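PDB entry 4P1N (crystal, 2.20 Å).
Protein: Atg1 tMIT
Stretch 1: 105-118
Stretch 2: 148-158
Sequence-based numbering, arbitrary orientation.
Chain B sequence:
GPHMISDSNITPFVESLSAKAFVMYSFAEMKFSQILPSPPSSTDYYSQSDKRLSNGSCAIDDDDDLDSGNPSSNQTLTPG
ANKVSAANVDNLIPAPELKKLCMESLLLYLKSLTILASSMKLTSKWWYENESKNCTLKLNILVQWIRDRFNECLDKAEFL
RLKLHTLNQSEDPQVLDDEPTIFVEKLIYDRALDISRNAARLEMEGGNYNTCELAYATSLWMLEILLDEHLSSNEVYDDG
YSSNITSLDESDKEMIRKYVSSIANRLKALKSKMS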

ATOM      1  N   SER B 105       4.902 -19.656  -7.350  1.00 42.84           N
ATOM      2  CA  SER B 105       5.013 -18.452  -6.548  1.00 40.60           C
ATOM      3  C   SER B 105       5.838 -17.377  -7.280  1.00 37.81           C
ATOM      4  O   SER B 105       5.423 -16.228  -7.385  1.00 34.53           O
ATOM      5  CB  SER B 105       5.574 -18.770  -5.157  1.00 42.85           C
ATOM      6  OG  SER B 105       5.281 -17.699  -4.244  1.00 48.20           O
ATOM      7  N   LEU B 106       6.966 -17.755  -7.843  1.00 38.20           N
ATOM      8  CA  LEU B 106       7.807 -16.820  -8.552  1.00 39.64           C
ATOM      9  C   LEU B 106       7.067 -16.143  -9.666  1.00 37.00           C
ATOM     10  O   LEU B 106       7.138 -14.934  -9.793  1.00 37.37           O
ATOM     11  CB  LEU B 106       8.997 -17.532  -9.200  1.00 43.96           C
ATOM     12  CG  LEU B 106      10.333 -16.815  -9.318  1.00 47.98           C
ATOM     13  CD1 LEU B 106      11.186 -17.558 -10.353  1.00 50.74           C
ATOM     14  CD2 LEU B 106      10.304 -15.320  -9.599  1.00 47.27           C
ATOM     15  N   LEU B 107       6.443 -16.942 -10.527  1.00 35.46           N
ATOM     16  CA  LEU B 107       5.694 -16.423 -11.653  1.00 35.96           C
ATOM     17  C   LEU B 107       4.602 -15.429 -11.237  1.00 33.15           C
ATOM     18  O   LEU B 107       4.395 -14.401 -11.904  1.00 31.70           O
ATOM     19  CB  LEU B 107       5.071 -17.591 -12.469  1.00 38.04           C
ATOM     20  CG  LEU B 107       6.075 -18.537 -13.151  1.00 40.76           C
ATOM     21  CD1 LEU B 107       5.322 -19.569 -13.977  1.00 41.96           C
ATOM     22  CD2 LEU B 107       7.061 -17.770 -14.005  1.00 41.28           C
ATOM     23  N   LEU B 108       3.915 -15.733 -10.140  1.00 32.13           N
ATOM     24  CA  LEU B 108       2.893 -14.831  -9.579  1.00 30.39           C
ATOM     25  C   LEU B 108       3.495 -13.576  -9.010  1.00 28.60           C
ATOM     26  O   LEU B 108       2.903 -12.501  -9.132  1.00 28.44           O
ATOM     27  CB  LEU B 108       2.068 -15.567  -8.504  1.00 31.48           C
ATOM     28  CG  LEU B 108       1.259 -16.727  -9.095  1.00 32.14           C
ATOM     29  CD1 LEU B 108       0.640 -17.565  -8.002  1.00 32.44           C
ATOM     30  CD2 LEU B 108       0.201 -16.232 -10.091  1.00 31.93           C
ATOM     31  N   TYR B 109       4.677 -13.655  -8.401  1.00 28.53           N
ATOM     32  CA  TYR B 109       5.334 -12.438  -7.983  1.00 28.84           C
ATOM     33  C   TYR B 109       5.750 -11.628  -9.217  1.00 30.58           C
ATOM     34  O   TYR B 109       5.713 -10.405  -9.172  1.00 32.65           O
ATOM     35  CB  TYR B 109       6.553 -12.681  -7.064  1.00 29.49           C
ATOM     36  CG  TYR B 109       6.193 -12.982  -5.668  1.00 28.83           C
ATOM     37  CD1 TYR B 109       5.432 -12.081  -4.903  1.00 28.07           C
ATOM     38  CD2 TYR B 109       6.494 -14.212  -5.114  1.00 31.50           C
ATOM     39  CE1 TYR B 109       5.039 -12.380  -3.607  1.00 28.08           C
ATOM     40  CE2 TYR B 109       6.083 -14.526  -3.815  1.00 33.19           C
ATOM     41  CZ  TYR B 109       5.344 -13.618  -3.080  1.00 31.44           C
ATOM     42  OH  TYR B 109       4.994 -13.941  -1.802  1.00 33.73           O
ATOM     43  N   LEU B 110       6.187 -12.274 -10.291  1.00 30.40           N
ATOM     44  CA  LEU B 110       6.619 -11.508 -11.468  1.00 31.27           C
ATOM     45  C   LEU B 110       5.429 -10.826 -12.136  1.00 30.16           C
ATOM     46  O   LEU B 110       5.553  -9.741 -12.628  1.00 30.50           O
ATOM     47  CB  LEU B 110       7.360 -12.352 -12.503  1.00 32.85           C
ATOM     48  CG  LEU B 110       8.688 -12.983 -12.081  1.00 34.75           C
ATOM     49  CD1 LEU B 110       9.200 -13.852 -13.225  1.00 36.78           C
ATOM     50  CD2 LEU B 110       9.779 -11.964 -11.790  1.00 36.16           C
ATOM     51  N   LYS B 111       4.265 -11.457 -12.133  1.00 28.48           N
ATOM     52  CA  LYS B 111       3.107 -10.804 -12.631  1.00 27.62           C
ATOM     53  C   LYS B 111       2.693  -9.641 -11.738  1.00 27.61           C
ATOM     54  O   LYS B 111       2.328  -8.553 -12.248  1.00 27.44           O
ATOM     55  CB  LYS B 111       1.968 -11.804 -12.822  1.00 28.94           C
ATOM     56  CG  LYS B 111       0.683 -11.208 -13.349  1.00 28.91           C
ATOM     57  CD  LYS B 111       0.802 -10.634 -14.751  1.00 30.14           C
ATOM     58  CE  LYS B 111       0.964 -11.721 -15.822  1.00 32.79           C
ATOM     59  NZ  LYS B 111       1.553 -11.071 -17.011  1.00 33.76           N
ATOM     60  N   SER B 112       2.759  -9.829 -10.427  1.00 27.13           N
ATOM     61  CA  SER B 112       2.558  -8.699  -9.497  1.00 27.07           C
ATOM     62  C   SER B 112       3.436  -7.514  -9.808  1.00 26.49           C
ATOM     63  O   SER B 112       2.986  -6.361  -9.893  1.00 25.15           O
ATOM     64  CB  SER B 112       2.749  -9.105  -8.020  1.00 26.76           C
ATOM     65  OG  SER B 112       1.938 -10.218  -7.687  1.00 27.07           O
ATOM     66  N   LEU B 113       4.701  -7.788 -10.004  1.00 28.60           N
ATOM     67  CA  LEU B 113       5.634  -6.739 -10.372  1.00 29.62           C
ATOM     68  C   LEU B 113       5.291  -6.009 -11.677  1.00 29.62           C
ATOM     69  O   LEU B 113       5.494  -4.797 -11.780  1.00 30.32           O
ATOM     70  CB  LEU B 113       7.015  -7.310 -10.468  1.00 32.21           C
ATOM     71  CG  LEU B 113       7.634  -7.664  -9.161  1.00 32.93           C
ATOM     72  CD1 LEU B 113       8.828  -8.574  -9.417  1.00 36.65           C
ATOM     73  CD2 LEU B 113       8.080  -6.372  -8.452  1.00 35.34           C
ATOM     74  N   THR B 114       4.693  -6.704 -12.634  1.00 30.69           N
ATOM     75  CA  THR B 114       4.325  -6.087 -13.915  1.00 33.49           C
ATOM     76  C   THR B 114       3.188  -5.088 -13.645  1.00 31.91           C
ATOM     77  O   THR B 114       3.177  -3.968 -14.147  1.00 32.48           O
ATOM     78  CB  THR B 114       3.865  -7.141 -14.985  1.00 34.77           C
ATOM     79  OG1 THR B 114       4.984  -7.882 -15.439  1.00 35.60           O
ATOM     80  CG2 THR B 114       3.239  -6.493 -16.192  1.00 34.89           C
ATOM     81  N   ILE B 115       2.251  -5.490 -12.824  1.00 31.37           N
ATOM     82  CA  ILE B 115       1.118  -4.610 -12.494  1.00 31.31           C
ATOM     83  C   ILE B 115       1.573  -3.419 -11.670  1.00 32.08           C
ATOM     84  O   ILE B 115       1.205  -2.280 -11.952  1.00 32.42           O
ATOM     85  CB  ILE B 115       0.017  -5.402 -11.778  1.00 30.54           C
ATOM     86  CG1 ILE B 115      -0.377  -6.601 -12.631  1.00 29.47           C
ATOM     87  CG2 ILE B 115      -1.226  -4.547 -11.574  1.00 31.30           C
ATOM     88  CD1 ILE B 115      -1.233  -7.593 -11.856  1.00 30.53           C
ATOM     89  N   LEU B 116       2.420  -3.664 -10.672  1.00 30.83           N
ATOM     90  CA  LEU B 116       2.938  -2.599  -9.847  1.00 29.38           C
ATOM     91  C   LEU B 116       3.748  -1.605 -10.716  1.00 33.12           C
ATOM     92  O   LEU B 116       3.590  -0.388 -10.575  1.00 34.82           O
ATOM     93  CB  LEU B 116       3.806  -3.187  -8.678  1.00 27.67           C
ATOM     94  CG  LEU B 116       2.994  -4.057  -7.674  1.00 26.57           C
ATOM     95  CD1 LEU B 116       3.914  -4.915  -6.824  1.00 26.51           C
ATOM     96  CD2 LEU B 116       2.080  -3.216  -6.786  1.00 26.42           C
ATOM     97  N   ALA B 117       4.638  -2.116 -11.560  1.00 32.58           N
ATOM     98  CA  ALA B 117       5.462  -1.277 -12.458  1.00 35.16           C
ATOM     99  C   ALA B 117       4.611  -0.402 -13.362  1.00 37.70           C
ATOM    100  O   ALA B 117       4.894   0.801 -13.607  1.00 40.64           O
ATOM    101  CB  ALA B 117       6.350  -2.156 -13.325  1.00 34.85           C
ATOM    102  N   SER B 118       3.567  -1.011 -13.881  1.00 37.29           N
ATOM    103  CA  SER B 118       2.650  -0.316 -14.769  1.00 40.70           C
ATOM    104  C   SER B 118       1.996   0.876 -14.052  1.00 42.27           C
ATOM    105  O   SER B 118       1.803   1.935 -14.625  1.00 40.57           O
ATOM    106  CB  SER B 118       1.591  -1.303 -15.235  1.00 41.30           C
ATOM    107  OG  SER B 118       0.677  -0.631 -16.067  1.00 48.17           O
TER
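Stretch 2 (148-158) DRFNECLDKAE

Cys-153, a small residue, is the knob at the middle of this contact: its side chain points toward stretch 1 and sits in a hole formed by Tyr-109, Ser-112, Leu-113 and Leu-116, with SG 3.8 Å from Tyr-109 CD1, 4.0 Å from Ser-112 CB and 4.1 Å from Leu-116 CD1. The sulfur meets the tyrosine ring at its edge. Stretch 2 is helical throughout, as is stretch 1, and the two run roughly antiparallel, at 151° between their N-to-C directions (signed crossing angle -151°), with axes 9.1 Å apart at closest approach. Phe-150 therefore lies near the C-terminal part of stretch 1 and Ala-157 near its start. The Phe-150 ring, chi1 t, takes Leu-113 CD2 over one face, 3.8 Å from the ring centroid, while its edge meets Leu-116 CB (4.0 Å from Phe-150 CD2) and Ala-117 CB (4.2 Å from Phe-150 CE2). Leu-116 CD1 also packs on backbone, 3.6 Å from Phe-150 N. Farther along, Lys-156 CB covers one face of the Tyr-109 ring, 4.1 Å from its centroid; the extended lysine chain continues past the phenol, bringing CD within 3.4 Å of Tyr-109 OH, and its NZ forms a salt bridge with Glu-152 OE2 (2.7 Å). The helices come close at Ala-157, whose CB lies 3.6 Å from Leu-106 CD2. No hydrogen bond crosses the interface, which buries 566 Å² in total.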

ATOM      1  N   ASP B 148       6.201  -0.133  -1.737  1.00 32.10           N
ATOM      2  CA  ASP B 148       6.451  -1.155  -0.685  1.00 33.62           C
ATOM      3  C   ASP B 148       6.199  -2.561  -1.289  1.00 30.69           C
ATOM      4  O   ASP B 148       6.965  -3.486  -1.088  1.00 30.25           O
ATOM      5  CB  ASP B 148       5.480  -1.030   0.541  1.00 34.64           C
ATOM      6  CG  ASP B 148       5.537   0.310   1.314  1.00 41.14           C
ATOM      7  OD1 ASP B 148       6.636   0.849   1.459  1.00 41.03           O
ATOM      8  OD2 ASP B 148       4.427   0.792   1.870  1.00 46.85           O
ATOM      9  N   ARG B 149       5.084  -2.746  -1.978  1.00 28.22           N
ATOM     10  CA  ARG B 149       4.809  -4.074  -2.573  1.00 27.60           C
ATOM     11  C   ARG B 149       5.796  -4.463  -3.648  1.00 29.23           C
ATOM     12  O   ARG B 149       6.217  -5.625  -3.730  1.00 28.17           O
ATOM     13  CB  ARG B 149       3.390  -4.153  -3.143  1.00 27.23           C
ATOM     14  CG  ARG B 149       2.325  -4.030  -2.077  1.00 27.60           C
ATOM     15  CD  ARG B 149       2.228  -5.246  -1.106  1.00 27.05           C
ATOM     16  NE  ARG B 149       3.236  -5.203  -0.065  1.00 28.04           N
ATOM     17  CZ  ARG B 149       3.336  -4.256   0.866  1.00 28.48           C
ATOM     18  NH1 ARG B 149       2.466  -3.270   0.945  1.00 28.76           N
ATOM     19  NH2 ARG B 149       4.324  -4.266   1.707  1.00 29.05           N
ATOM     20  N   PHE B 150       6.223  -3.483  -4.438  1.00 30.95           N
ATOM     21  CA  PHE B 150       7.212  -3.711  -5.488  1.00 29.84           C
ATOM     22  C   PHE B 150       8.504  -4.246  -4.872  1.00 32.29           C
ATOM     23  O   PHE B 150       9.001  -5.260  -5.319  1.00 32.75           O
ATOM     24  CB  PHE B 150       7.440  -2.421  -6.265  1.00 31.67           C
ATOM     25  CG  PHE B 150       8.294  -2.571  -7.465  1.00 33.52           C
ATOM     26  CD1 PHE B 150       9.655  -2.576  -7.349  1.00 37.00           C
ATOM     27  CD2 PHE B 150       7.729  -2.719  -8.699  1.00 34.83           C
ATOM     28  CE1 PHE B 150      10.463  -2.738  -8.457  1.00 39.52           C
ATOM     29  CE2 PHE B 150       8.530  -2.866  -9.839  1.00 39.94           C
ATOM     30  CZ  PHE B 150       9.897  -2.870  -9.710  1.00 39.36           C
ATOM     31  N   ASN B 151       9.017  -3.597  -3.823  1.00 33.68           N
ATOM     32  CA  ASN B 151      10.271  -4.007  -3.161  1.00 36.59           C
ATOM     33  C   ASN B 151      10.144  -5.338  -2.467  1.00 35.30           C
ATOM     34  O   ASN B 151      11.031  -6.171  -2.572  1.00 35.24           O
ATOM     35  CB  ASN B 151      10.735  -2.949  -2.145  1.00 37.88           C
ATOM     36  CG  ASN B 151      11.148  -1.668  -2.836  1.00 41.03           C
ATOM     37  OD1 ASN B 151      11.518  -1.703  -3.998  1.00 48.19           O
ATOM     38  ND2 ASN B 151      11.102  -0.555  -2.145  1.00 45.32           N
ATOM     39  N   GLU B 152       9.032  -5.544  -1.774  1.00 33.61           N
ATOM     40  CA  GLU B 152       8.723  -6.860  -1.231  1.00 35.48           C
ATOM     41  C   GLU B 152       8.646  -7.970  -2.319  1.00 34.72           C
ATOM     42  O   GLU B 152       9.270  -9.038  -2.177  1.00 34.62           O
ATOM     43  CB  GLU B 152       7.417  -6.809  -0.427  1.00 35.32           C
ATOM     44  CG  GLU B 152       7.008  -8.146   0.183  1.00 37.49           C
ATOM     45  CD  GLU B 152       5.628  -8.104   0.832  1.00 38.28           C
ATOM     46  OE1 GLU B 152       5.020  -7.014   0.915  1.00 36.11           O
ATOM     47  OE2 GLU B 152       5.155  -9.171   1.253  1.00 38.96           O
ATOM     48  N   CYS B 153       7.880  -7.745  -3.389  1.00 33.98           N
ATOM     49  CA  CYS B 153       7.735  -8.772  -4.444  1.00 34.84           C
ATOM     50  C   CYS B 153       9.081  -9.110  -5.098  1.00 35.74           C
ATOM     51  O   CYS B 153       9.378 -10.301  -5.438  1.00 35.72           O
ATOM     52  CB  CYS B 153       6.733  -8.331  -5.524  1.00 35.02           C
ATOM     53  SG  CYS B 153       5.055  -8.348  -4.871  1.00 35.35           S
ATOM     54  N   LEU B 154       9.847  -8.059  -5.344  1.00 34.72           N
ATOM     55  CA  LEU B 154      11.151  -8.206  -5.919  1.00 39.37           C
ATOM     56  C   LEU B 154      12.076  -9.027  -4.988  1.00 42.73           C
ATOM     57  O   LEU B 154      12.783  -9.913  -5.470  1.00 41.05           O
ATOM     58  CB  LEU B 154      11.785  -6.852  -6.180  1.00 43.38           C
ATOM     59  CG  LEU B 154      12.418  -6.572  -7.535  1.00 48.12           C
ATOM     60  CD1 LEU B 154      13.527  -5.579  -7.283  1.00 51.04           C
ATOM     61  CD2 LEU B 154      12.942  -7.796  -8.282  1.00 47.30           C
ATOM     62  N   ASP B 155      12.102  -8.716  -3.678  1.00 42.17           N
ATOM     63  CA  ASP B 155      12.926  -9.512  -2.756  1.00 44.46           C
ATOM     64  C   ASP B 155      12.511 -10.980  -2.720  1.00 42.96           C
ATOM     65  O   ASP B 155      13.366 -11.873  -2.766  1.00 46.12           O
ATOM     66  CB  ASP B 155      12.908  -8.951  -1.343  1.00 50.51           C
ATOM     67  CG  ASP B 155      13.643  -7.624  -1.233  1.00 57.29           C
ATOM     68  OD1 ASP B 155      14.301  -7.207  -2.215  1.00 62.68           O
ATOM     69  OD2 ASP B 155      13.546  -6.987  -0.164  1.00 60.83           O
ATOM     70  N   LYS B 156      11.210 -11.231  -2.639  1.00 39.78           N
ATOM     71  CA  LYS B 156      10.691 -12.590  -2.672  1.00 38.52           C
ATOM     72  C   LYS B 156      10.965 -13.343  -3.982  1.00 40.06           C
ATOM     73  O   LYS B 156      11.340 -14.538  -3.965  1.00 42.18           O
ATOM     74  CB  LYS B 156       9.217 -12.620  -2.297  1.00 36.49           C
ATOM     75  CG  LYS B 156       9.045 -12.354  -0.825  1.00 38.32           C
ATOM     76  CD  LYS B 156       7.611 -12.270  -0.354  1.00 38.17           C
ATOM     77  CE  LYS B 156       7.582 -11.931   1.160  1.00 38.73           C
ATOM     78  NZ  LYS B 156       6.179 -11.629   1.598  1.00 38.08           N
ATOM     79  N   ALA B 157      10.788 -12.669  -5.109  1.00 38.88           N
ATOM     80  CA  ALA B 157      11.077 -13.289  -6.399  1.00 38.65           C
ATOM     81  C   ALA B 157      12.575 -13.621  -6.558  1.00 42.88           C
ATOM     82  O   ALA B 157      12.908 -14.660  -7.104  1.00 40.70           O
ATOM     83  CB  ALA B 157      10.641 -12.398  -7.534  1.00 37.39           C
ATOM     84  N   GLU B 158      13.465 -12.745  -6.096  1.00 45.54           N
ATOM     85  CA  GLU B 158      14.905 -13.019  -6.153  1.00 49.81           C
ATOM     86  C   GLU B 158      15.263 -14.200  -5.263  1.00 50.25           C
ATOM     87  O   GLU B 158      16.053 -15.076  -5.638  1.00 54.18           O
ATOM     88  CB  GLU B 158      15.741 -11.814  -5.718  1.00 54.67           C
ATOM     89  CG  GLU B 158      15.845 -10.683  -6.728  1.00 59.63           C
ATOM     90  CD  GLU B 158      16.761 -11.003  -7.910  1.00 66.84           C
ATOM     91  OE1 GLU B 158      17.129 -12.187  -8.126  1.00 71.99           O
ATOM     92  OE2 GLU B 158      17.112 -10.052  -8.643  1.00 74.50           O
TER